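Local coordinates for possible transcriptional regulator, ArsR family protein (Rhodococcus sp., PDB 2OQG) that probably binds DNA as a winged-helix transcriptional regulator of the ArsR family, at residues Phe15-Asp20 and Cys61-Ser66; Trp24-Glu29 and Asn56-Cys61. All coordinates share one frame; numbering follows the deposited sequence.

In the fold
Contact 1 and contact 2 are adjoining parts of one buried core in the winged-helix domain, with centres about 5 Å apart. They share C61, and contact 2 is nested within the longer chain loop that contact 1 closes. A probable hydrogen bond from L63 N to L58 O (2.9 Å) joins them where helix 48-60 passes into strand 64-69. A second one, from W24 NE1 to L18 O (2.9 Å), ties helix 21-32 back to the turn before it. V64 CG2 packs on L27 CD2 at 3.6 Å, bringing the wing strand onto the same helix. Both contacts also reach the second subunit.

Contact 1. Residues Phe15-Asp20 and Cys61-Ser66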
ATOM      1  N   PHE A  15     -11.875  -8.593  21.989  1.00  9.23           N
ATOM      2  CA  PHE A  15     -13.234  -8.456  22.495  1.00  9.43           C
ATOM      3  C   PHE A  15     -13.502  -6.990  22.843  1.00 10.31           C
ATOM      4  O   PHE A  15     -14.558  -6.441  22.507  1.00 11.03           O
ATOM      5  CB  PHE A  15     -13.493  -9.279  23.742  1.00 10.15           C
ATOM      6  CG  PHE A  15     -13.302 -10.770  23.583  1.00 10.01           C
ATOM      7  CD1 PHE A  15     -13.406 -11.398  22.330  1.00 10.50           C
ATOM      8  CD2 PHE A  15     -13.116 -11.598  24.727  1.00 12.40           C
ATOM      9  CE1 PHE A  15     -13.356 -12.809  22.222  1.00 11.57           C
ATOM     10  CE2 PHE A  15     -12.979 -12.997  24.618  1.00 11.44           C
ATOM     11  CZ  PHE A  15     -13.124 -13.592  23.325  1.00 10.67           C
ATOM     12  N   ALA A  16     -12.565  -6.357  23.538  1.00 11.04           N
ATOM     13  CA  ALA A  16     -12.768  -4.948  23.930  1.00 12.35           C
ATOM     14  C   ALA A  16     -12.946  -4.076  22.661  1.00 12.02           C
ATOM     15  O   ALA A  16     -13.814  -3.179  22.600  1.00 13.14           O
ATOM     16  CB  ALA A  16     -11.601  -4.460  24.710  1.00 14.27           C
ATOM     17  N   ALA A  17     -12.115  -4.330  21.648  1.00 12.14           N
ATOM     18  CA  ALA A  17     -12.151  -3.510  20.442  1.00 11.78           C
ATOM     19  C   ALA A  17     -13.532  -3.641  19.784  1.00 11.56           C
ATOM     20  O   ALA A  17     -14.108  -2.648  19.347  1.00 13.67           O
ATOM     21  CB  ALA A  17     -11.037  -3.884  19.500  1.00 12.16           C
ATOM     22  N   LEU A  18     -14.051  -4.872  19.770  1.00 10.23           N
ATOM     23  CA  LEU A  18     -15.295  -5.184  19.048  1.00  9.46           C
ATOM     24  C   LEU A  18     -16.553  -4.878  19.936  1.00 10.92           C
ATOM     25  O   LEU A  18     -17.672  -5.152  19.533  1.00 11.88           O
ATOM     26  CB  LEU A  18     -15.272  -6.659  18.669  1.00  9.53           C
ATOM     27  CG  LEU A  18     -14.186  -7.053  17.667  1.00  8.81           C
ATOM     28  CD1 LEU A  18     -14.363  -8.505  17.169  1.00 11.68           C
ATOM     29  CD2 LEU A  18     -14.188  -6.100  16.455  1.00 10.73           C
ATOM     30  N   SER A  19     -16.354  -4.336  21.141  0.50 10.80           N
ATOM     31  CA  SER A  19     -17.477  -4.112  22.029  0.50 12.42           C
ATOM     32  C   SER A  19     -18.112  -2.738  21.796  0.50 13.11           C
ATOM     33  O   SER A  19     -19.078  -2.380  22.490  0.50 13.32           O
ATOM     34  CB  SER A  19     -17.004  -4.157  23.472  0.50 12.49           C
ATOM     35  OG  SER A  19     -16.222  -3.006  23.776  0.50 12.08           O
ATOM     36  N   ASP A  20     -17.579  -2.004  20.812  1.00 13.66           N
ATOM     37  CA  ASP A  20     -17.997  -0.618  20.540  1.00 16.22           C
ATOM     38  C   ASP A  20     -18.556  -0.455  19.149  1.00 15.99           C
ATOM     39  O   ASP A  20     -17.869  -0.752  18.200  1.00 16.26           O
ATOM     40  CB  ASP A  20     -16.788   0.271  20.685  1.00 17.88           C
ATOM     41  CG  ASP A  20     -17.126   1.722  20.522  1.00 23.00           C
ATOM     42  OD1 ASP A  20     -17.619   2.316  21.480  1.00 30.79           O
ATOM     43  OD2 ASP A  20     -16.899   2.262  19.421  1.00 30.55           O
ATOM     44  N   CYS A  61      -4.457  -4.441  18.369  1.00 12.00           N
ATOM     45  CA  CYS A  61      -4.958  -5.803  18.563  1.00 13.35           C
ATOM     46  C   CYS A  61      -5.039  -6.518  17.216  1.00 12.87           C
ATOM     47  O   CYS A  61      -5.524  -7.656  17.153  1.00 15.14           O
ATOM     48  CB  CYS A  61      -6.307  -5.756  19.292  1.00 14.86           C
ATOM     49  SG  CYS A  61      -7.589  -5.149  18.271  1.00 17.52           S
ATOM     50  N   GLY A  62      -4.517  -5.894  16.159  1.00 10.90           N
ATOM     51  CA  GLY A  62      -4.370  -6.569  14.870  1.00 11.47           C
ATOM     52  C   GLY A  62      -5.563  -6.512  13.935  1.00 10.86           C
ATOM     53  O   GLY A  62      -5.574  -7.173  12.879  1.00 12.95           O
ATOM     54  N   LEU A  63      -6.560  -5.708  14.272  1.00 10.06           N
ATOM     55  CA  LEU A  63      -7.768  -5.630  13.422  1.00  7.57           C
ATOM     56  C   LEU A  63      -7.640  -4.672  12.250  1.00  8.68           C
ATOM     57  O   LEU A  63      -8.429  -4.712  11.263  1.00 11.38           O
ATOM     58  CB  LEU A  63      -8.974  -5.197  14.277  1.00  7.64           C
ATOM     59  CG  LEU A  63      -9.481  -6.317  15.197  1.00  9.58           C
ATOM     60  CD1 LEU A  63     -10.471  -5.775  16.195  1.00 14.70           C
ATOM     61  CD2 LEU A  63     -10.184  -7.378  14.337  1.00 12.36           C
ATOM     62  N   VAL A  64      -6.662  -3.777  12.370  1.00  8.81           N
ATOM     63  CA  VAL A  64      -6.365  -2.738  11.344  1.00  9.45           C
ATOM     64  C   VAL A  64      -4.884  -2.649  11.126  1.00  9.07           C
ATOM     65  O   VAL A  64      -4.075  -2.816  12.095  1.00  9.71           O
ATOM     66  CB  VAL A  64      -6.949  -1.331  11.789  1.00  8.63           C
ATOM     67  CG1 VAL A  64      -6.398  -0.207  10.994  1.00  9.61           C
ATOM     68  CG2 VAL A  64      -8.470  -1.396  11.781  1.00  9.35           C
ATOM     69  N   GLU A  65      -4.496  -2.386   9.861  1.00  9.99           N
ATOM     70  CA  GLU A  65      -3.117  -2.036   9.598  1.00 12.21           C
ATOM     71  C   GLU A  65      -3.034  -0.673   8.896  1.00 11.76           C
ATOM     72  O   GLU A  65      -3.919  -0.329   8.092  1.00 13.24           O
ATOM     73  CB  GLU A  65      -2.364  -3.108   8.792  1.00 13.84           C
ATOM     74  CG  GLU A  65      -2.865  -3.290   7.386  1.00 14.79           C
ATOM     75  CD  GLU A  65      -2.172  -4.446   6.652  1.00 17.71           C
ATOM     76  OE1 GLU A  65      -1.270  -5.096   7.258  1.00 22.62           O
ATOM     77  OE2 GLU A  65      -2.569  -4.741   5.472  1.00 23.37           O
ATOM     78  N   SER A  66      -1.968   0.083   9.179  1.00 11.96           N
ATOM     79  CA  SER A  66      -1.690   1.254   8.388  1.00 13.37           C
ATOM     80  C   SER A  66      -1.053   0.875   7.049  1.00 13.89           C
ATOM     81  O   SER A  66      -0.300  -0.137   6.935  1.00 15.59           O
ATOM     82  CB  SER A  66      -0.760   2.156   9.148  1.00 15.86           C
ATOM     83  OG  SER A  66       0.415   1.447   9.313  1.00 19.63           O
TER
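A17 and L18 meet C61 and L63 with no ring or planar side chain between them; the ring of F15 belongs to the same segment as A17 and L18 but is turned away, and packs on T85 of helix 80-107. A flat group near the contact, the A16 carbonyl, takes S19 N and, less certainly, S19 OG, whose side chain has two conformers. R23 adds a further bond to this oxygen through NH2. The setting is the winged-helix domain, where the end of helix 5-17 packs against the passage from helix 48-60 into the first wing strand.

That passage is a Schellman motif. G62 is its C-prime residue, and its positive phi (87°) would jam a CB against the preceding carbonyl oxygen. C61 and L63, on either side of G62, both direct their CB toward residues 15-20. In that segment, a type I turn from A17 to D20 leads into helix 21-32, which D20 caps through OD2 to R23 N.

The contact itself is wholly apolar. A17 CB points into it and touches two groups, C61 SG at 3.9 Å and L63 CD1 at 3.8 Å. The sulfur gets there with chi1 at 72°, lying between the backbone N and the carbonyl carbon. L82 of helix 80-107 packs on both L18 and L63, and F15 of the second subunit packs on L18. Across the contact, L63 CD1 reaches L18 CD2 at 3.7 Å.

Contact 2. Residues Trp24-Glu29 and Asn56-Cys61; sequences WEILTE and NALQAC
L58 and L27 each carry CG anti to the carbonyl carbon (chi1 -64° and -77°), which, with chi2 near 170° in both, brings the forked ends together between helix 48-60 and helix 21-32. In I26 the same kind of rotation places CG1 beside the backbone N, leaving CG2 anti to that N and turned to the opposing helix.

L58 carries the whole second side of the contact. Its CD1 branch meets I26 CG2 at 3.9 Å and L27 CD2 at 4.1 Å, while its CD2 branch comes to L27 CD1 at 4.1 Å. The two leucine forks thus meet methyl against methyl, each side chain running at a slant to the other. The backbones stay well apart, with L27 CA and L58 CA 8.6 Å from each other, so the contact depends on the side chains. With the L58 side chain cut back to an alanine, I26 CG2 and both L27 methyls would probably lose their partner on helix 48-60, opening a gap between the helices.

The surroundings are also apolar: A17, L63 and V64 pack on L58, and L44 on I26. On helix 21-32, T28 OG1 bonds back to W24 O at 2.8 Å, and T28 N reaches that oxygen from the opposite face of the carbonyl plane. W96 of the second subunit packs on L27, and Y8 of that subunit meets the W24 ring.

This packing of helix 21-32 on helix 48-60 is part of the hydrophobic core of the winged helix-turn-helix fold, in which helices 37-43 and 48-60 would be the helix-turn-helix pair and helix 48-60 probably the recognition helix.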
ATOM      1  N   TRP A  24     -17.024  -0.701  15.103  1.00 11.55           N
ATOM      2  CA  TRP A  24     -17.585  -1.488  13.986  1.00 12.79           C
ATOM      3  C   TRP A  24     -17.835  -0.619  12.762  1.00 13.61           C
ATOM      4  O   TRP A  24     -17.638  -1.064  11.629  1.00 14.75           O
ATOM      5  CB  TRP A  24     -18.875  -2.204  14.394  1.00 13.07           C
ATOM      6  CG  TRP A  24     -18.586  -3.527  15.123  1.00 12.77           C
ATOM      7  CD1 TRP A  24     -18.737  -3.793  16.470  1.00 13.09           C
ATOM      8  CD2 TRP A  24     -18.079  -4.733  14.530  1.00 12.05           C
ATOM      9  NE1 TRP A  24     -18.347  -5.079  16.744  1.00 12.63           N
ATOM     10  CE2 TRP A  24     -17.974  -5.701  15.570  1.00 14.22           C
ATOM     11  CE3 TRP A  24     -17.688  -5.079  13.236  1.00 14.20           C
ATOM     12  CZ2 TRP A  24     -17.467  -6.993  15.348  1.00 14.49           C
ATOM     13  CZ3 TRP A  24     -17.231  -6.367  12.995  1.00 13.78           C
ATOM     14  CH2 TRP A  24     -17.132  -7.321  14.050  1.00 14.69           C
ATOM     15  N   GLU A  25     -18.289   0.606  13.006  0.50 14.88           N
ATOM     16  CA  GLU A  25     -18.535   1.600  11.934  0.50 15.39           C
ATOM     17  C   GLU A  25     -17.219   1.889  11.197  0.50 15.34           C
ATOM     18  O   GLU A  25     -17.189   1.985   9.963  0.50 16.19           O
ATOM     19  CB  GLU A  25     -19.107   2.926  12.484  0.50 16.69           C
ATOM     20  CG  GLU A  25     -20.183   2.808  13.578  0.50 20.34           C
ATOM     21  CD  GLU A  25     -21.533   2.352  13.054  0.50 24.71           C
ATOM     22  OE1 GLU A  25     -21.794   2.513  11.840  0.50 28.15           O
ATOM     23  OE2 GLU A  25     -22.349   1.841  13.859  0.50 26.70           O
ATOM     24  N   ILE A  26     -16.132   2.041  11.962  1.00 14.70           N
ATOM     25  CA  ILE A  26     -14.804   2.286  11.377  1.00 14.08           C
ATOM     26  C   ILE A  26     -14.330   1.061  10.615  1.00 13.61           C
ATOM     27  O   ILE A  26     -13.848   1.170   9.478  1.00 13.92           O
ATOM     28  CB  ILE A  26     -13.786   2.725  12.483  1.00 14.15           C
ATOM     29  CG1 ILE A  26     -14.164   4.096  13.080  1.00 14.68           C
ATOM     30  CG2 ILE A  26     -12.309   2.608  12.003  1.00 14.89           C
ATOM     31  CD1 ILE A  26     -13.357   4.455  14.304  1.00 17.53           C
ATOM     32  N   LEU A  27     -14.465  -0.108  11.238  1.00 12.11           N
ATOM     33  CA  LEU A  27     -13.993  -1.339  10.610  1.00 12.22           C
ATOM     34  C   LEU A  27     -14.713  -1.556   9.284  1.00 12.95           C
ATOM     35  O   LEU A  27     -14.089  -1.957   8.298  1.00 15.19           O
ATOM     36  CB  LEU A  27     -14.224  -2.577  11.520  1.00 12.56           C
ATOM     37  CG  LEU A  27     -13.175  -2.628  12.635  1.00 13.42           C
ATOM     38  CD1 LEU A  27     -13.547  -3.720  13.662  1.00 15.97           C
ATOM     39  CD2 LEU A  27     -11.734  -2.945  12.141  1.00 12.08           C
ATOM     40  N   THR A  28     -16.025  -1.308   9.274  1.00 14.14           N
ATOM     41  CA  THR A  28     -16.814  -1.537   8.073  1.00 15.99           C
ATOM     42  C   THR A  28     -16.333  -0.617   6.939  1.00 16.02           C
ATOM     43  O   THR A  28     -16.154  -1.061   5.771  1.00 16.17           O
ATOM     44  CB  THR A  28     -18.280  -1.314   8.385  1.00 16.82           C
ATOM     45  OG1 THR A  28     -18.665  -2.293   9.354  1.00 19.26           O
ATOM     46  CG2 THR A  28     -19.121  -1.512   7.135  1.00 19.54           C
ATOM     47  N   GLU A  29     -16.104   0.642   7.286  1.00 15.14           N
ATOM     48  CA  GLU A  29     -15.511   1.562   6.313  1.00 15.40           C
ATOM     49  C   GLU A  29     -14.170   1.052   5.778  1.00 15.58           C
ATOM     50  O   GLU A  29     -13.953   0.990   4.550  1.00 16.34           O
ATOM     51  CB  GLU A  29     -15.331   2.954   6.931  1.00 15.58           C
ATOM     52  CG  GLU A  29     -16.601   3.821   6.922  1.00 20.18           C
ATOM     53  CD  GLU A  29     -17.168   4.060   5.480  1.00 27.19           C
ATOM     54  OE1 GLU A  29     -16.372   4.229   4.526  1.00 29.05           O
ATOM     55  OE2 GLU A  29     -18.411   4.041   5.289  1.00 31.60           O
ATOM     56  N   ASN A  56      -5.686   3.451  16.861  1.00 12.07           N
ATOM     57  CA  ASN A  56      -4.520   2.904  17.598  1.00 12.34           C
ATOM     58  C   ASN A  56      -4.938   1.609  18.280  1.00 11.30           C
ATOM     59  O   ASN A  56      -4.168   0.612  18.274  1.00 13.68           O
ATOM     60  CB  ASN A  56      -3.981   3.937  18.622  1.00 13.56           C
ATOM     61  CG  ASN A  56      -3.338   5.118  17.937  1.00 17.07           C
ATOM     62  OD1 ASN A  56      -3.039   5.045  16.746  1.00 20.34           O
ATOM     63  ND2 ASN A  56      -3.129   6.234  18.676  1.00 21.16           N
ATOM     64  N   ALA A  57      -6.137   1.613  18.867  1.00 12.17           N
ATOM     65  CA  ALA A  57      -6.626   0.415  19.591  1.00 12.79           C
ATOM     66  C   ALA A  57      -6.819  -0.711  18.592  1.00 12.00           C
ATOM     67  O   ALA A  57      -6.396  -1.880  18.853  1.00 12.65           O
ATOM     68  CB  ALA A  57      -7.912   0.704  20.315  1.00 13.28           C
ATOM     69  N   LEU A  58      -7.438  -0.375  17.451  1.00 10.88           N
ATOM     70  CA  LEU A  58      -7.633  -1.404  16.401  1.00 10.14           C
ATOM     71  C   LEU A  58      -6.313  -1.951  15.836  1.00  9.59           C
ATOM     72  O   LEU A  58      -6.201  -3.181  15.557  1.00  9.65           O
ATOM     73  CB  LEU A  58      -8.529  -0.877  15.273  1.00 10.15           C
ATOM     74  CG  LEU A  58      -9.950  -0.565  15.701  1.00 11.13           C
ATOM     75  CD1 LEU A  58     -10.666   0.211  14.575  1.00 10.97           C
ATOM     76  CD2 LEU A  58     -10.727  -1.887  16.059  1.00 11.31           C
ATOM     77  N   GLN A  59      -5.310  -1.100  15.632  1.00  9.99           N
ATOM     78  CA  GLN A  59      -4.023  -1.605  15.135  1.00  9.76           C
ATOM     79  C   GLN A  59      -3.327  -2.449  16.186  1.00 10.78           C
ATOM     80  O   GLN A  59      -2.684  -3.472  15.857  1.00 13.05           O
ATOM     81  CB  GLN A  59      -3.111  -0.439  14.725  1.00 11.37           C
ATOM     82  CG  GLN A  59      -3.669   0.402  13.633  1.00 10.04           C
ATOM     83  CD  GLN A  59      -2.772   1.592  13.315  1.00 14.30           C
ATOM     84  OE1 GLN A  59      -1.815   1.496  12.561  1.00 15.01           O
ATOM     85  NE2 GLN A  59      -3.059   2.695  13.949  1.00 15.84           N
ATOM     86  N   ALA A  60      -3.461  -2.045  17.458  1.00 11.27           N
ATOM     87  CA  ALA A  60      -2.728  -2.741  18.517  1.00 12.65           C
ATOM     88  C   ALA A  60      -3.197  -4.167  18.683  1.00 13.17           C
ATOM     89  O   ALA A  60      -2.455  -4.994  19.175  1.00 16.43           O
ATOM     90  CB  ALA A  60      -2.848  -1.977  19.892  1.00 12.95           C
ATOM     91  N   CYS A  61      -4.457  -4.441  18.369  1.00 12.00           N
ATOM     92  CA  CYS A  61      -4.958  -5.803  18.563  1.00 13.35           C
ATOM     93  C   CYS A  61      -5.039  -6.518  17.216  1.00 12.87           C
ATOM     94  O   CYS A  61      -5.524  -7.656  17.153  1.00 15.14           O
ATOM     95  CB  CYS A  61      -6.307  -5.756  19.292  1.00 14.86           C
ATOM     96  SG  CYS A  61      -7.589  -5.149  18.271  1.00 17.52           S
TER